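Local coordinates for StiE protein (Stigmatella aurantiaca, PDB 6ECX) that probably transfers a methyl group from S-adenosylmethionine to an oxygen of a polyketide intermediate, as the O-methyltransferase domain of a multifunctional synthase, at residues E67-A70 and V71-E75; E215-N218 and K219-S223; N244-Y247 and A248-F251. All coordinates share one frame; numbering follows the deposited sequence.

Interaction 1: residues E67-A70 and V71-E75; sequences ERLA and VAQRE
Two successive turns of helix 64-80 meet here, on the helix that carries the S-adenosylmethionine-binding residue Arg-77; Ala-70 and Arg-74 touch on one side, Leu-69 and Gln-73 on another. The guanidinium of Arg-74 folds back over the turn before it. The chain bends at chi3 (-77°), and the O atom of Ala-70 lies over the centre of the flat group, 3.8 Å from its plane. That same O accepts a hydrogen bond from the backbone N of Arg-74 at 3.0 Å, the i to i+4 bond of an alpha helix. Arg-74 NH1 rests against Ala-70 CB at 3.8 Å.

On the buried side, Leu-69 CG packs on the amide carbon CD of Gln-73 at 4.0 Å. Gln-73 CG passes the O of Leu-69 at 3.3 Å. This side of the helix faces the cofactor region: the side chain of Gln-73 is about 7 Å from the bound S-adenosylmethionine, and its NE2 donates to the O of Thr-39. Leu-69 also packs on Trp-52, Thr-55 and Val-56 of helix 52-57.

Arg-68 NH1 approaches Val-71 CG1 at 3.9 Å and Ala-72 CB at 4.1 Å. Its guanidinium also makes a cation-pi contact with Phe-43.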
# COMPACT_ATOMS: atom_id res chain seq x y z
N GLU A 67 -2.68 9.39 -17.96
CA GLU A 67 -3.90 8.63 -17.77
C GLU A 67 -3.63 7.13 -17.74
O GLU A 67 -4.35 6.38 -17.07
CB GLU A 67 -4.91 8.99 -18.86
CG GLU A 67 -5.38 10.45 -18.78
CD GLU A 67 -6.08 10.93 -20.05
OE1 GLU A 67 -6.21 10.13 -21.00
OE2 GLU A 67 -6.51 12.11 -20.09
N ARG A 68 -2.57 6.67 -18.43
CA ARG A 68 -2.21 5.25 -18.36
C ARG A 68 -1.74 4.88 -16.96
O ARG A 68 -2.10 3.81 -16.44
CB ARG A 68 -1.12 4.94 -19.38
CG ARG A 68 -0.76 3.47 -19.49
CD ARG A 68 -1.94 2.62 -19.94
NE ARG A 68 -1.57 1.21 -20.07
CZ ARG A 68 -1.76 0.30 -19.12
NH1 ARG A 68 -2.33 0.66 -17.97
NH2 ARG A 68 -1.40 -0.96 -19.32
N LEU A 69 -0.96 5.75 -16.32
CA LEU A 69 -0.55 5.50 -14.94
C LEU A 69 -1.76 5.50 -14.00
O LEU A 69 -1.86 4.66 -13.10
CB LEU A 69 0.48 6.53 -14.51
CG LEU A 69 0.96 6.41 -13.07
CD1 LEU A 69 1.53 5.03 -12.79
CD2 LEU A 69 2.00 7.49 -12.80
N ALA A 70 -2.71 6.42 -14.22
CA ALA A 70 -3.91 6.43 -13.38
C ALA A 70 -4.70 5.14 -13.54
O ALA A 70 -5.18 4.58 -12.54
CB ALA A 70 -4.78 7.64 -13.73
N VAL A 71 -4.82 4.64 -14.77
CA VAL A 71 -5.49 3.37 -15.01
C VAL A 71 -4.82 2.26 -14.21
O VAL A 71 -5.49 1.46 -13.54
CB VAL A 71 -5.50 3.05 -16.52
CG1 VAL A 71 -5.89 1.60 -16.77
CG2 VAL A 71 -6.43 4.00 -17.25
N ALA A 72 -3.49 2.19 -14.28
CA ALA A 72 -2.78 1.10 -13.61
C ALA A 72 -2.85 1.23 -12.10
O ALA A 72 -2.70 0.22 -11.39
CB ALA A 72 -1.32 1.07 -14.06
N GLN A 73 -3.03 2.44 -11.58
CA GLN A 73 -3.18 2.62 -10.15
C GLN A 73 -4.56 2.18 -9.68
O GLN A 73 -4.69 1.57 -8.61
CB GLN A 73 -2.93 4.08 -9.76
CG GLN A 73 -1.45 4.50 -9.86
CD GLN A 73 -1.27 6.00 -9.72
OE1 GLN A 73 -2.01 6.79 -10.31
NE2 GLN A 73 -0.29 6.41 -8.92
N ARG A 74 -5.60 2.48 -10.47
CA ARG A 74 -6.93 1.96 -10.19
C ARG A 74 -6.94 0.44 -10.25
O ARG A 74 -7.63 -0.22 -9.45
CB ARG A 74 -7.94 2.56 -11.15
CG ARG A 74 -8.26 4.02 -10.85
CD ARG A 74 -9.48 4.50 -11.63
NE ARG A 74 -9.16 4.77 -13.03
CZ ARG A 74 -8.62 5.91 -13.46
NH1 ARG A 74 -8.33 6.88 -12.60
NH2 ARG A 74 -8.36 6.07 -14.75
N GLU A 75 -6.18 -0.14 -11.17
CA GLU A 75 -6.12 -1.60 -11.28
C GLU A 75 -5.46 -2.23 -10.05
O GLU A 75 -5.90 -3.28 -9.57
CB GLU A 75 -5.37 -1.98 -12.55
CG GLU A 75 -5.05 -3.47 -12.68
CD GLU A 75 -6.27 -4.35 -12.88
OE1 GLU A 75 -7.40 -3.82 -12.99
OE2 GLU A 75 -6.09 -5.59 -12.92

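Interaction 2: residues E215-N218 and K219-S223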
# COMPACT_ATOMS: atom_id res chain seq x y z
N GLU A 215 8.05 -15.41 7.36
CA GLU A 215 7.94 -15.81 8.76
C GLU A 215 7.76 -14.60 9.67
O GLU A 215 7.03 -14.67 10.66
CB GLU A 215 9.19 -16.59 9.17
CG GLU A 215 9.23 -16.94 10.64
CD GLU A 215 10.20 -18.07 10.93
OE1 GLU A 215 9.79 -19.04 11.62
OE2 GLU A 215 11.35 -18.00 10.45
N GLN A 216 8.38 -13.48 9.31
CA GLN A 216 8.26 -12.28 10.14
C GLN A 216 6.87 -11.68 10.03
O GLN A 216 6.26 -11.35 11.05
CB GLN A 216 9.34 -11.28 9.75
CG GLN A 216 10.68 -11.65 10.33
CD GLN A 216 11.76 -10.71 9.85
OE1 GLN A 216 11.83 -10.39 8.67
NE2 GLN A 216 12.61 -10.26 10.77
N TRP A 217 6.34 -11.54 8.81
CA TRP A 217 4.94 -11.14 8.65
C TRP A 217 4.01 -12.09 9.38
O TRP A 217 3.05 -11.65 10.04
CB TRP A 217 4.54 -11.09 7.17
CG TRP A 217 5.05 -9.91 6.37
CD1 TRP A 217 5.89 -9.96 5.30
CD2 TRP A 217 4.74 -8.52 6.57
NE1 TRP A 217 6.13 -8.69 4.81
CE2 TRP A 217 5.45 -7.79 5.58
CE3 TRP A 217 3.96 -7.82 7.49
CZ2 TRP A 217 5.38 -6.40 5.49
CZ3 TRP A 217 3.89 -6.43 7.39
CH2 TRP A 217 4.60 -5.74 6.40
N ASN A 218 4.23 -13.40 9.23
CA ASN A 218 3.41 -14.40 9.90
C ASN A 218 3.40 -14.19 11.42
O ASN A 218 2.34 -14.24 12.05
CB ASN A 218 3.91 -15.81 9.54
CG ASN A 218 2.91 -16.89 9.94
OD1 ASN A 218 1.89 -16.57 10.54
ND2 ASN A 218 3.18 -18.15 9.59
N LYS A 219 4.56 -13.94 12.02
CA LYS A 219 4.59 -13.73 13.46
C LYS A 219 3.75 -12.52 13.85
O LYS A 219 2.99 -12.56 14.84
CB LYS A 219 6.04 -13.56 13.92
CG LYS A 219 6.26 -13.72 15.42
CD LYS A 219 7.74 -13.83 15.73
CE LYS A 219 7.99 -13.90 17.23
NZ LYS A 219 7.29 -15.06 17.85
N LEU A 220 3.83 -11.44 13.06
CA LEU A 220 3.02 -10.25 13.33
C LEU A 220 1.54 -10.56 13.25
O LEU A 220 0.75 -10.12 14.10
CB LEU A 220 3.36 -9.13 12.35
CG LEU A 220 4.73 -8.47 12.56
CD1 LEU A 220 5.03 -7.56 11.38
CD2 LEU A 220 4.73 -7.70 13.86
N PHE A 221 1.12 -11.25 12.19
CA PHE A 221 -0.31 -11.57 12.05
C PHE A 221 -0.76 -12.48 13.18
O PHE A 221 -1.75 -12.20 13.86
CB PHE A 221 -0.61 -12.25 10.70
CG PHE A 221 -0.38 -11.38 9.48
CD1 PHE A 221 -0.11 -10.02 9.61
CD2 PHE A 221 -0.42 -11.94 8.21
CE1 PHE A 221 0.11 -9.23 8.47
CE2 PHE A 221 -0.20 -11.17 7.07
CZ PHE A 221 0.07 -9.81 7.20
N SER A 222 -0.03 -13.57 13.41
CA SER A 222 -0.52 -14.65 14.28
C SER A 222 -0.52 -14.25 15.75
O SER A 222 -1.32 -14.79 16.52
CB SER A 222 0.34 -15.90 14.12
OG SER A 222 0.50 -16.22 12.75
N SER A 223 0.43 -13.40 16.16
CA SER A 223 0.48 -12.84 17.52
C SER A 223 -0.61 -11.81 17.76
O SER A 223 -0.79 -11.38 18.91
CB SER A 223 1.84 -12.18 17.78
OG SER A 223 2.88 -13.07 17.44
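Trp-217 and Leu-220 each hold CG beside the backbone N, with chi1 at -75° and -71°. With these torsions, one turn apart on the helix, the two side chains slant across one another, and Trp-217 CE3 touches Leu-220 CD1 at 4.0 Å. Phe-221 comes up to the same indole corner, with its CE1 4.2 Å from Trp-217 CE3. The Phe-221 ring also lies back over the preceding turn. The O of Trp-217 sits 3.4 Å above one face of the ring, displaced toward the rim. This O accepts a hydrogen bond from the backbone N of Phe-221 as well.

A polar cluster forms around Asn-218. Its O takes two bonds from Ser-222: a nearly straight one from the backbone N at 2.8 Å, and one from OG, also at 2.8 Å. The hydroxyl arrives from above the carbonyl plane, 40° out of it, while the N comes almost head-on. Asn-218 OD1 makes a close approach to Ser-222 OG, 2.6 Å. These buried groups are tied to helix 298-309. Asn-218 ND2 donates to the O of Phe-302. Asn-305 ND2 bonds to Asn-218 OD1 and weakly to Ser-222 OG.

One residue on, Ser-223 repeats the doubled grip. Its OG reaches the O of Lys-219 at 2.7 Å, and its N reaches the same O from the opposite face.

The indole NE1 of Trp-217 bonds to the O of Phe-194 in strand 187-196. Trp-217 and Leu-220 both touch Phe-176 of helix 172-181. The arrangement is that of a helix packed on the central sheet of a Rossmann-like methyltransferase domain, with serine hydroxyls bonded back to i-4 carbonyls.

Interaction 3: residues N244-Y247 and A248-F251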
# COMPACT_ATOMS: atom_id res chain seq x y z
N ASN A 244 11.91 0.85 -18.24
CA ASN A 244 12.39 2.03 -18.95
C ASN A 244 13.76 1.69 -19.52
O ASN A 244 14.78 1.79 -18.82
CB ASN A 244 12.47 3.25 -18.04
CG ASN A 244 12.67 4.57 -18.80
OD1 ASN A 244 13.41 4.64 -19.79
ND2 ASN A 244 12.01 5.62 -18.33
N PRO A 245 13.84 1.26 -20.79
CA PRO A 245 15.14 0.92 -21.38
C PRO A 245 16.08 2.11 -21.54
O PRO A 245 17.28 1.89 -21.77
CB PRO A 245 14.77 0.33 -22.75
CG PRO A 245 13.32 0.04 -22.69
CD PRO A 245 12.72 1.00 -21.72
N ASP A 246 15.58 3.34 -21.45
CA ASP A 246 16.41 4.54 -21.58
C ASP A 246 16.41 5.35 -20.28
O ASP A 246 16.60 6.57 -20.30
CB ASP A 246 15.93 5.40 -22.75
CG ASP A 246 17.03 6.28 -23.32
OD1 ASP A 246 18.02 5.73 -23.86
OD2 ASP A 246 16.91 7.52 -23.25
N TYR A 247 16.21 4.66 -19.15
CA TYR A 247 16.04 5.34 -17.86
C TYR A 247 17.23 6.22 -17.52
O TYR A 247 17.07 7.26 -16.87
CB TYR A 247 15.82 4.32 -16.74
CG TYR A 247 15.77 4.93 -15.36
CD1 TYR A 247 14.56 5.36 -14.81
CD2 TYR A 247 16.92 5.09 -14.59
CE1 TYR A 247 14.51 5.93 -13.54
CE2 TYR A 247 16.88 5.65 -13.33
CZ TYR A 247 15.67 6.07 -12.81
OH TYR A 247 15.63 6.63 -11.55
N ALA A 248 18.44 5.80 -17.90
CA ALA A 248 19.63 6.57 -17.56
C ALA A 248 19.59 7.96 -18.20
O ALA A 248 19.63 8.98 -17.50
CB ALA A 248 20.89 5.81 -18.00
N ALA A 249 19.50 8.02 -19.53
CA ALA A 249 19.43 9.31 -20.20
C ALA A 249 18.12 10.04 -19.94
O ALA A 249 18.07 11.26 -20.09
CB ALA A 249 19.65 9.14 -21.70
N GLN A 250 17.05 9.32 -19.56
CA GLN A 250 15.83 10.03 -19.19
C GLN A 250 15.98 10.71 -17.84
O GLN A 250 15.57 11.87 -17.68
CB GLN A 250 14.63 9.07 -19.18
CG GLN A 250 14.17 8.67 -20.57
CD GLN A 250 12.74 8.20 -20.62
OE1 GLN A 250 12.07 8.08 -19.59
NE2 GLN A 250 12.24 7.95 -21.83
N PHE A 251 16.59 10.03 -16.87
CA PHE A 251 16.70 10.58 -15.53
C PHE A 251 17.65 11.78 -15.48
O PHE A 251 17.41 12.72 -14.72
CB PHE A 251 17.17 9.50 -14.55
CG PHE A 251 17.34 10.00 -13.14
CD1 PHE A 251 18.60 10.31 -12.65
CD2 PHE A 251 16.25 10.15 -12.31
CE1 PHE A 251 18.77 10.77 -11.36
CE2 PHE A 251 16.41 10.61 -11.02
CZ PHE A 251 17.67 10.91 -10.54
O HOH W 1 13.95 7.99 -24.21
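This is a surface contact in which a type I beta turn, Asn-244 to Tyr-247, runs into the start of helix 247-255. Asn-244 reaches forward to Gln-250. Its ND2 donates to Gln-250 OE1 at 2.8 Å, and the bond is nearly straight at 174°. OE1 lies in the amide plane of Asn-244. ND2 stands well above the carbonyl plane of Gln-250, not on a lone pair, and the two amide planes are 86° apart. OE1 also bonds to Ser-51 OG, which ties the first turn of helix 247-255 to the residue just before helix 52-57.

The other end of the Gln-250 amide is linked through a water. NE2 donates to it at 2.9 Å, and the water donates to Asp-246 OD2.

Tyr-247 and Phe-251 run side by side and point the same way. Their rings are close to parallel but slid apart, with centroids 5.7 Å apart, and barely overlap. Phe-251 CB is what covers the tyrosine face, a CH-pi contact 4.3 Å from the centroid. Phe-251 also touches Phe-268 of helix 263-280.

Asp-246 holds the N-cap position without a capping bond from its side chain. The O of Asp-246 accepts a hydrogen bond from the N of Gln-250 at 2.9 Å, the first-turn bond typical of an alpha-helix N-terminus.

All three interactions are local contacts along the chain, and none touches another. Interaction 2 is the buried one, where aromatic packing and a polar cluster join its helix to the sheet and to neighbouring helices. Interaction 1 is mixed: one side of its helix is buried near the cofactor, while the other carries exposed charged residues. Interaction 3 lies at the surface, where a side-chain amide bond and a bridging water appear. Interactions 1 and 3 both have contacts to helix 52-57, the first through Leu-69, the other through Asn-244, Tyr-247 and Gln-250. Interactions 1 and 2 stand on opposite sides of the chain's centre, their own centres about 32 Å apart.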